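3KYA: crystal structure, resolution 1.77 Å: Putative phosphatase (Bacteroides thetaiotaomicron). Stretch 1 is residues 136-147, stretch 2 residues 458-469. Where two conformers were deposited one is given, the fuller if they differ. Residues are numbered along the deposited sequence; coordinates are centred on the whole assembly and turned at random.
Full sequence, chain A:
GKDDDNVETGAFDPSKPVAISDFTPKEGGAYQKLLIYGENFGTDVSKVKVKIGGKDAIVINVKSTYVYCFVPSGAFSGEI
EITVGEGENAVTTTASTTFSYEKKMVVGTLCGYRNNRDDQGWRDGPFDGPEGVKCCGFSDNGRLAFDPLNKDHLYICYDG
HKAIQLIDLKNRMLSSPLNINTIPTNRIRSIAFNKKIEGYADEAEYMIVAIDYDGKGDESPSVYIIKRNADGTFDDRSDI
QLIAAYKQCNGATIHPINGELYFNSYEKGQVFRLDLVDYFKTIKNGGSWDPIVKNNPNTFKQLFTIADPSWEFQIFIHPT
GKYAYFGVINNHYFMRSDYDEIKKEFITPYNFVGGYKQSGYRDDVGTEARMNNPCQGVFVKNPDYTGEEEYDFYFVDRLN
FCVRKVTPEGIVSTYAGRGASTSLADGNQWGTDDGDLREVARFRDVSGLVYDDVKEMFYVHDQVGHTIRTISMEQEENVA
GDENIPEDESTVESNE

Stretch 1 (136-147) CGFSDNGRLAFD
Stretch 2 458-469: FYVHDQVGHTIR

In this putative phosphatase, a loop (residues 136-140) leading into an extended strand (about 141-147) packs against a β-hairpin whose arms are strands 458-462 and 467-469. The first strand runs nearly antiparallel to 458-462 (160° between directions), but the axes approach only to 7.5 Å, so side chains rather than backbone ladders join them. The register pairs Phe 138 with His 466 (CA-CA 4.7 Å) and Gly 142 with His 461 (6.8 Å); 677 Å² is buried in total.

The hairpin is closed by backbone bonds from Val 460 N to Arg 469 O (2.9 Å) and Asp 462 N to Thr 467 O (2.9 Å). Its turn has helical angles at 463-465 and left-handed ones at His 466 (62/39). Asp 462 OD1 accepts Gly 465 N (3.0 Å), leaving no room for a CB at Gly 465.

The principal polar link is His 461 (chi1 t, chi2 -142°), whose NE2 donates to Phe 138 O at 2.9 Å and 166°. Phe 138 (phi/psi 48/29) offers this carbonyl to the edge of the imidazole, and Asp 140 O lies 3.1 Å from His 461 CE1 near the same plane. Gly 142 (-132/169) makes room for the ring: a CB there would sit 2.7 Å from His 461 ND1. Gln 463 (t, t, chi3 -11°) reaches across to give a weak bond from NE2 to Ser 139 O, 3.5 Å. Water 1 bridges the backbones, accepting from Gly 137 N (2.9 Å) and donating to His 466 O (2.7 Å). Gly 137 itself adopts 148/-112, where a CB would jam against the preceding carbonyl.

Two CH-pi contacts complete the loop packing. Phe 138 (chi1 m, chi2 -73°) points toward the hairpin and receives Ile 468 (m, m) over one face, CG1 lying 4.1 Å from the Phe 138 ring centroid. Conversely, Ser 139 CB (chi1 p) lies over the His 466 ring, 3.8 Å from its centroid; that ring (chi1 m, chi2 -26°) is held by His 466 ND1 donating to Gln 463 O at 2.7 Å.

Farther along the strand, from Leu 144 to Phe 146, the side chains that meet are apolar or aromatic. Leu 144 (m, t) points toward the hairpin, with its CD1 4.2 Å from Tyr 459 CB and its CD2 4.4 Å from Ile 468 CD1; Leu 144 CD1 also packs against the backbone, 3.5 Å from Tyr 459 O. Phe 146 (chi1 m, chi2 -67°) starts sideways but brings CZ within 3.8 Å of Tyr 459 CD2 (Tyr 459 chi1 m, chi2 -88°).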

ATOM      1  N   CYS A 136      35.940 -15.152  -4.649  1.00 14.69           N
ATOM      2  CA  CYS A 136      34.765 -15.958  -4.939  1.00 13.99           C
ATOM      3  C   CYS A 136      34.576 -17.014  -3.847  1.00 13.50           C
ATOM      4  O   CYS A 136      35.465 -17.237  -3.025  1.00 13.39           O
ATOM      5  CB  CYS A 136      34.880 -16.611  -6.317  1.00 14.15           C
ATOM      6  SG  CYS A 136      36.413 -17.601  -6.585  1.00 14.82           S
ATOM      7  N   GLY A 137      33.402 -17.636  -3.834  1.00 12.53           N
ATOM      8  CA  GLY A 137      33.064 -18.673  -2.862  1.00 13.08           C
ATOM      9  C   GLY A 137      31.576 -18.558  -2.606  1.00 12.88           C
ATOM     10  O   GLY A 137      30.772 -18.849  -3.505  1.00 12.73           O
ATOM     11  N   PHE A 138      31.231 -18.154  -1.387  1.00 13.07           N
ATOM     12  CA  PHE A 138      29.848 -17.818  -0.975  1.00 13.17           C
ATOM     13  C   PHE A 138      28.739 -18.816  -1.330  1.00 13.84           C
ATOM     14  O   PHE A 138      27.577 -18.407  -1.432  1.00 14.25           O
ATOM     15  CB  PHE A 138      29.457 -16.472  -1.629  1.00 13.54           C
ATOM     16  CG  PHE A 138      30.444 -15.358  -1.394  1.00 13.60           C
ATOM     17  CD1 PHE A 138      30.537 -14.758  -0.150  1.00 14.53           C
ATOM     18  CD2 PHE A 138      31.270 -14.905  -2.419  1.00 12.95           C
ATOM     19  CE1 PHE A 138      31.438 -13.740   0.084  1.00 14.08           C
ATOM     20  CE2 PHE A 138      32.188 -13.861  -2.196  1.00 13.54           C
ATOM     21  CZ  PHE A 138      32.267 -13.283  -0.949  1.00 12.88           C
ATOM     22  N   SER A 139      29.063 -20.105  -1.421  1.00 13.49           N
ATOM     23  CA  SER A 139      28.118 -21.089  -1.979  1.00 13.88           C
ATOM     24  C   SER A 139      27.240 -21.858  -0.998  1.00 13.89           C
ATOM     25  O   SER A 139      26.212 -22.421  -1.398  1.00 14.17           O
ATOM     26  CB  SER A 139      28.886 -22.060  -2.883  1.00 13.84           C
ATOM     27  OG  SER A 139      29.876 -22.780  -2.175  1.00 13.83           O
ATOM     28  N   ASP A 140      27.617 -21.874   0.273  1.00 13.54           N
ATOM     29  CA  ASP A 140      26.799 -22.522   1.291  1.00 13.38           C
ATOM     30  C   ASP A 140      25.816 -21.510   1.854  1.00 13.39           C
ATOM     31  O   ASP A 140      26.039 -20.302   1.745  1.00 12.64           O
ATOM     32  CB  ASP A 140      27.684 -23.068   2.392  1.00 13.10           C
ATOM     33  CG  ASP A 140      28.645 -24.115   1.881  1.00 14.69           C
ATOM     34  OD1 ASP A 140      28.190 -25.115   1.267  1.00 15.17           O
ATOM     35  OD2 ASP A 140      29.855 -23.933   2.090  1.00 17.05           O
ATOM     36  N   ASN A 141      24.710 -22.000   2.417  1.00 13.17           N
ATOM     37  CA  ASN A 141      23.704 -21.138   3.046  1.00 13.16           C
ATOM     38  C   ASN A 141      24.379 -20.298   4.137  1.00 12.96           C
ATOM     39  O   ASN A 141      25.057 -20.845   5.017  1.00 12.76           O
ATOM     40  CB  ASN A 141      22.570 -22.023   3.588  1.00 13.24           C
ATOM     41  CG  ASN A 141      21.368 -21.238   4.110  1.00 13.49           C
ATOM     42  OD1 ASN A 141      21.506 -20.322   4.898  1.00 15.91           O
ATOM     43  ND2 ASN A 141      20.167 -21.651   3.693  1.00 14.18           N
ATOM     44  N   GLY A 142      24.215 -18.973   4.081  1.00 12.77           N
ATOM     45  CA  GLY A 142      24.903 -18.095   5.033  1.00 12.87           C
ATOM     46  C   GLY A 142      24.084 -17.035   5.730  1.00 12.94           C
ATOM     47  O   GLY A 142      22.913 -16.831   5.408  1.00 13.33           O
ATOM     48  N   ARG A 143      24.701 -16.415   6.740  1.00 12.64           N
ATOM     49  CA  ARG A 143      24.127 -15.296   7.482  1.00 12.70           C
ATOM     50  C   ARG A 143      25.174 -14.195   7.625  1.00 12.61           C
ATOM     51  O   ARG A 143      26.372 -14.460   7.729  1.00 12.60           O
ATOM     52  CB  ARG A 143      23.642 -15.723   8.864  1.00 13.13           C
ATOM     53  CG  ARG A 143      22.484 -16.717   8.837  1.00 12.66           C
ATOM     54  CD  ARG A 143      21.210 -16.093   8.264  1.00 14.05           C
ATOM     55  NE  ARG A 143      20.071 -16.988   8.425  1.00 14.44           N
ATOM     56  CZ  ARG A 143      19.812 -18.046   7.659  1.00 14.36           C
ATOM     57  NH1 ARG A 143      20.603 -18.379   6.645  1.00 15.44           N
ATOM     58  NH2 ARG A 143      18.740 -18.779   7.910  1.00 14.58           N
ATOM     59  N   LEU A 144      24.701 -12.963   7.667  1.00 11.90           N
ATOM     60  CA  LEU A 144      25.556 -11.788   7.731  1.00 11.42           C
ATOM     61  C   LEU A 144      25.463 -11.024   9.050  1.00 12.19           C
ATOM     62  O   LEU A 144      24.404 -10.984   9.681  1.00 12.85           O
ATOM     63  CB  LEU A 144      25.164 -10.841   6.588  1.00 11.28           C
ATOM     64  CG  LEU A 144      25.375 -11.295   5.143  1.00 11.82           C
ATOM     65  CD1 LEU A 144      24.739 -10.279   4.166  1.00 10.14           C
ATOM     66  CD2 LEU A 144      26.865 -11.500   4.808  1.00 10.94           C
ATOM     67  N   ALA A 145      26.569 -10.390   9.456  1.00 11.92           N
ATOM     68  CA  ALA A 145      26.571  -9.539  10.656  1.00 11.55           C
ATOM     69  C   ALA A 145      27.713  -8.536  10.652  1.00 11.88           C
ATOM     70  O   ALA A 145      28.863  -8.910  10.409  1.00 11.04           O
ATOM     71  CB  ALA A 145      26.630 -10.395  11.949  1.00 12.13           C
ATOM     72  N   PHE A 146      27.396  -7.264  10.872  1.00 12.06           N
ATOM     73  CA  PHE A 146      28.423  -6.231  11.004  1.00 11.97           C
ATOM     74  C   PHE A 146      29.098  -6.257  12.372  1.00 12.27           C
ATOM     75  O   PHE A 146      28.462  -6.561  13.375  1.00 12.41           O
ATOM     76  CB  PHE A 146      27.843  -4.807  10.936  1.00 12.44           C
ATOM     77  CG  PHE A 146      27.333  -4.379   9.585  1.00 12.41           C
ATOM     78  CD1 PHE A 146      28.207  -4.198   8.523  1.00 12.91           C
ATOM     79  CD2 PHE A 146      25.988  -4.091   9.399  1.00 13.45           C
ATOM     80  CE1 PHE A 146      27.740  -3.768   7.284  1.00 14.35           C
ATOM     81  CE2 PHE A 146      25.518  -3.672   8.161  1.00 14.08           C
ATOM     82  CZ  PHE A 146      26.390  -3.513   7.111  1.00 14.71           C
ATOM     83  N   ASP A 147      30.373  -5.867  12.419  1.00 11.79           N
ATOM     84  CA  ASP A 147      31.031  -5.604  13.688  1.00 12.09           C
ATOM     85  C   ASP A 147      30.365  -4.314  14.212  1.00 12.37           C
ATOM     86  O   ASP A 147      30.448  -3.285  13.549  1.00 12.72           O
ATOM     87  CB  ASP A 147      32.529  -5.400  13.472  1.00 11.72           C
ATOM     88  CG  ASP A 147      33.302  -5.107  14.763  1.00 11.38           C
ATOM     89  OD1 ASP A 147      32.698  -4.714  15.778  1.00 10.94           O
ATOM     90  OD2 ASP A 147      34.557  -5.245  14.745  1.00 13.06           O
ATOM     91  N   PHE A 458      21.318  -2.130   2.045  1.00 13.40           N
ATOM     92  CA  PHE A 458      21.289  -3.519   2.411  1.00 12.80           C
ATOM     93  C   PHE A 458      22.434  -4.260   1.743  1.00 12.70           C
ATOM     94  O   PHE A 458      22.840  -3.909   0.633  1.00 12.58           O
ATOM     95  CB  PHE A 458      20.022  -4.212   1.884  1.00 12.51           C
ATOM     96  CG  PHE A 458      18.715  -3.703   2.452  1.00 12.54           C
ATOM     97  CD1 PHE A 458      18.048  -2.629   1.867  1.00 13.16           C
ATOM     98  CD2 PHE A 458      18.102  -4.378   3.504  1.00 13.62           C
ATOM     99  CE1 PHE A 458      16.815  -2.202   2.365  1.00 13.64           C
ATOM    100  CE2 PHE A 458      16.873  -3.965   4.006  1.00 13.97           C
ATOM    101  CZ  PHE A 458      16.226  -2.877   3.438  1.00 13.81           C
ATOM    102  N   TYR A 459      22.956  -5.270   2.438  1.00 12.44           N
ATOM    103  CA  TYR A 459      23.846  -6.260   1.839  1.00 12.96           C
ATOM    104  C   TYR A 459      23.075  -7.577   1.892  1.00 12.96           C
ATOM    105  O   TYR A 459      22.463  -7.912   2.912  1.00 12.54           O
ATOM    106  CB  TYR A 459      25.178  -6.397   2.572  1.00 13.42           C
ATOM    107  CG  TYR A 459      26.016  -5.166   2.428  1.00 13.35           C
ATOM    108  CD1 TYR A 459      26.875  -5.017   1.352  1.00 15.18           C
ATOM    109  CD2 TYR A 459      25.927  -4.130   3.351  1.00 15.79           C
ATOM    110  CE1 TYR A 459      27.632  -3.878   1.200  1.00 16.09           C
ATOM    111  CE2 TYR A 459      26.699  -2.999   3.223  1.00 16.20           C
ATOM    112  CZ  TYR A 459      27.542  -2.874   2.140  1.00 17.86           C
ATOM    113  OH  TYR A 459      28.305  -1.745   1.981  1.00 20.59           O
ATOM    114  N   VAL A 460      23.116  -8.323   0.795  1.00 12.81           N
ATOM    115  CA  VAL A 460      22.377  -9.554   0.661  1.00 12.77           C
ATOM    116  C   VAL A 460      23.307 -10.694   0.290  1.00 12.51           C
ATOM    117  O   VAL A 460      24.125 -10.535  -0.604  1.00 12.61           O
ATOM    118  CB  VAL A 460      21.358  -9.429  -0.480  1.00 13.20           C
ATOM    119  CG1 VAL A 460      20.529 -10.706  -0.589  1.00 13.67           C
ATOM    120  CG2 VAL A 460      20.467  -8.177  -0.285  1.00 12.82           C
ATOM    121  N   HIS A 461      23.172 -11.845   0.947  1.00 12.24           N
ATOM    122  CA  HIS A 461      23.943 -13.013   0.575  1.00 11.63           C
ATOM    123  C   HIS A 461      23.121 -13.880  -0.371  1.00 12.47           C
ATOM    124  O   HIS A 461      22.142 -14.524   0.049  1.00 12.33           O
ATOM    125  CB  HIS A 461      24.395 -13.812   1.796  1.00 12.40           C
ATOM    126  CG  HIS A 461      25.102 -15.082   1.446  1.00 12.26           C
ATOM    127  ND1 HIS A 461      24.938 -16.253   2.163  1.00 11.58           N
ATOM    128  CD2 HIS A 461      25.907 -15.389   0.400  1.00 12.92           C
ATOM    129  CE1 HIS A 461      25.667 -17.205   1.607  1.00 12.98           C
ATOM    130  NE2 HIS A 461      26.250 -16.715   0.526  1.00 12.29           N
ATOM    131  N   ASP A 462      23.516 -13.867  -1.647  1.00 12.48           N
ATOM    132  CA  ASP A 462      22.850 -14.625  -2.705  1.00 13.09           C
ATOM    133  C   ASP A 462      23.639 -15.946  -2.789  1.00 13.32           C
ATOM    134  O   ASP A 462      24.645 -16.068  -3.487  1.00 12.65           O
ATOM    135  CB  ASP A 462      22.860 -13.803  -3.987  1.00 12.50           C
ATOM    136  CG  ASP A 462      22.004 -14.386  -5.092  1.00 12.80           C
ATOM    137  OD1 ASP A 462      21.800 -15.609  -5.131  1.00 12.44           O
ATOM    138  OD2 ASP A 462      21.577 -13.593  -5.962  1.00 14.68           O
ATOM    139  N   GLN A 463      23.169 -16.897  -1.990  1.00 14.19           N
ATOM    140  CA  GLN A 463      23.815 -18.199  -1.829  0.50 14.51           C
ATOM    141  C   GLN A 463      24.067 -18.953  -3.124  1.00 14.52           C
ATOM    142  O   GLN A 463      25.170 -19.456  -3.322  1.00 14.55           O
ATOM    143  CB  GLN A 463      22.977 -19.100  -0.913  0.50 15.16           C
ATOM    144  CG  GLN A 463      23.601 -20.455  -0.621  0.50 16.49           C
ATOM    145  CD  GLN A 463      22.565 -21.492  -0.224  0.50 17.80           C
ATOM    146  OE1 GLN A 463      21.403 -21.160   0.027  0.50 19.92           O
ATOM    147  NE2 GLN A 463      22.974 -22.750  -0.171  0.50 18.28           N
ATOM    148  N   VAL A 464      23.057 -19.052  -3.993  1.00 14.44           N
ATOM    149  CA  VAL A 464      23.210 -19.819  -5.243  1.00 13.83           C
ATOM    150  C   VAL A 464      23.823 -18.983  -6.387  1.00 13.31           C
ATOM    151  O   VAL A 464      24.505 -19.514  -7.252  1.00 12.76           O
ATOM    152  CB  VAL A 464      21.892 -20.589  -5.586  1.00 13.67           C
ATOM    153  CG1 VAL A 464      21.928 -21.188  -6.989  1.00 13.94           C
ATOM    154  CG2 VAL A 464      21.662 -21.705  -4.542  1.00 14.09           C
ATOM    155  N   GLY A 465      23.654 -17.666  -6.350  1.00 13.47           N
ATOM    156  CA  GLY A 465      24.394 -16.806  -7.272  1.00 13.22           C
ATOM    157  C   GLY A 465      25.877 -16.745  -6.880  1.00 12.94           C
ATOM    158  O   GLY A 465      26.745 -16.363  -7.688  1.00 12.65           O
ATOM    159  N   HIS A 466      26.171 -17.151  -5.639  1.00 12.42           N
ATOM    160  CA  HIS A 466      27.527 -17.138  -5.062  1.00 12.06           C
ATOM    161  C   HIS A 466      28.105 -15.716  -4.991  1.00 11.84           C
ATOM    162  O   HIS A 466      29.319 -15.485  -5.202  1.00 10.98           O
ATOM    163  CB  HIS A 466      28.492 -18.063  -5.808  1.00 11.93           C
ATOM    164  CG  HIS A 466      27.962 -19.454  -6.017  1.00 10.75           C
ATOM    165  ND1 HIS A 466      27.016 -20.026  -5.193  1.00 10.08           N
ATOM    166  CD2 HIS A 466      28.320 -20.418  -6.903  1.00 12.30           C
ATOM    167  CE1 HIS A 466      26.760 -21.255  -5.610  1.00 12.01           C
ATOM    168  NE2 HIS A 466      27.546 -21.521  -6.640  1.00  9.47           N
ATOM    169  N   THR A 467      27.229 -14.778  -4.647  1.00 11.80           N
ATOM    170  CA  THR A 467      27.566 -13.363  -4.585  1.00 11.47           C
ATOM    171  C   THR A 467      27.017 -12.642  -3.354  1.00 11.90           C
ATOM    172  O   THR A 467      26.065 -13.104  -2.681  1.00 11.39           O
ATOM    173  CB  THR A 467      26.964 -12.610  -5.798  1.00 11.73           C
ATOM    174  OG1 THR A 467      25.571 -12.944  -5.926  1.00 12.68           O
ATOM    175  CG2 THR A 467      27.670 -12.988  -7.103  1.00 10.98           C
ATOM    176  N   ILE A 468      27.656 -11.515  -3.062  1.00 10.85           N
ATOM    177  CA  ILE A 468      27.141 -10.560  -2.104  1.00 10.96           C
ATOM    178  C   ILE A 468      26.579  -9.443  -2.981  1.00 10.88           C
ATOM    179  O   ILE A 468      27.304  -8.888  -3.825  1.00 10.31           O
ATOM    180  CB  ILE A 468      28.200  -9.991  -1.159  1.00 10.93           C
ATOM    181  CG1 ILE A 468      28.886 -11.097  -0.341  1.00 11.41           C
ATOM    182  CG2 ILE A 468      27.565  -8.960  -0.249  1.00 10.40           C
ATOM    183  CD1 ILE A 468      27.945 -11.949   0.537  1.00 10.67           C
ATOM    184  N   ARG A 469      25.288  -9.150  -2.806  1.00 10.76           N
ATOM    185  CA  ARG A 469      24.575  -8.125  -3.555  1.00 11.08           C
ATOM    186  C   ARG A 469      24.332  -6.923  -2.646  1.00 11.52           C
ATOM    187  O   ARG A 469      24.422  -7.033  -1.421  1.00 12.34           O
ATOM    188  CB  ARG A 469      23.222  -8.637  -4.052  1.00 11.01           C
ATOM    189  CG  ARG A 469      23.241  -9.966  -4.767  1.00  9.89           C
ATOM    190  CD  ARG A 469      23.898  -9.905  -6.113  1.00 11.66           C
ATOM    191  NE  ARG A 469      23.129  -9.155  -7.105  1.00 12.28           N
ATOM    192  CZ  ARG A 469      22.094  -9.635  -7.793  1.00 11.76           C
ATOM    193  NH1 ARG A 469      21.646 -10.873  -7.596  1.00 12.27           N
ATOM    194  NH2 ARG A 469      21.499  -8.861  -8.697  1.00 10.45           N
TER
HETATM  195  O   HOH W   1      31.645 -16.629  -5.928  1.00 11.78           O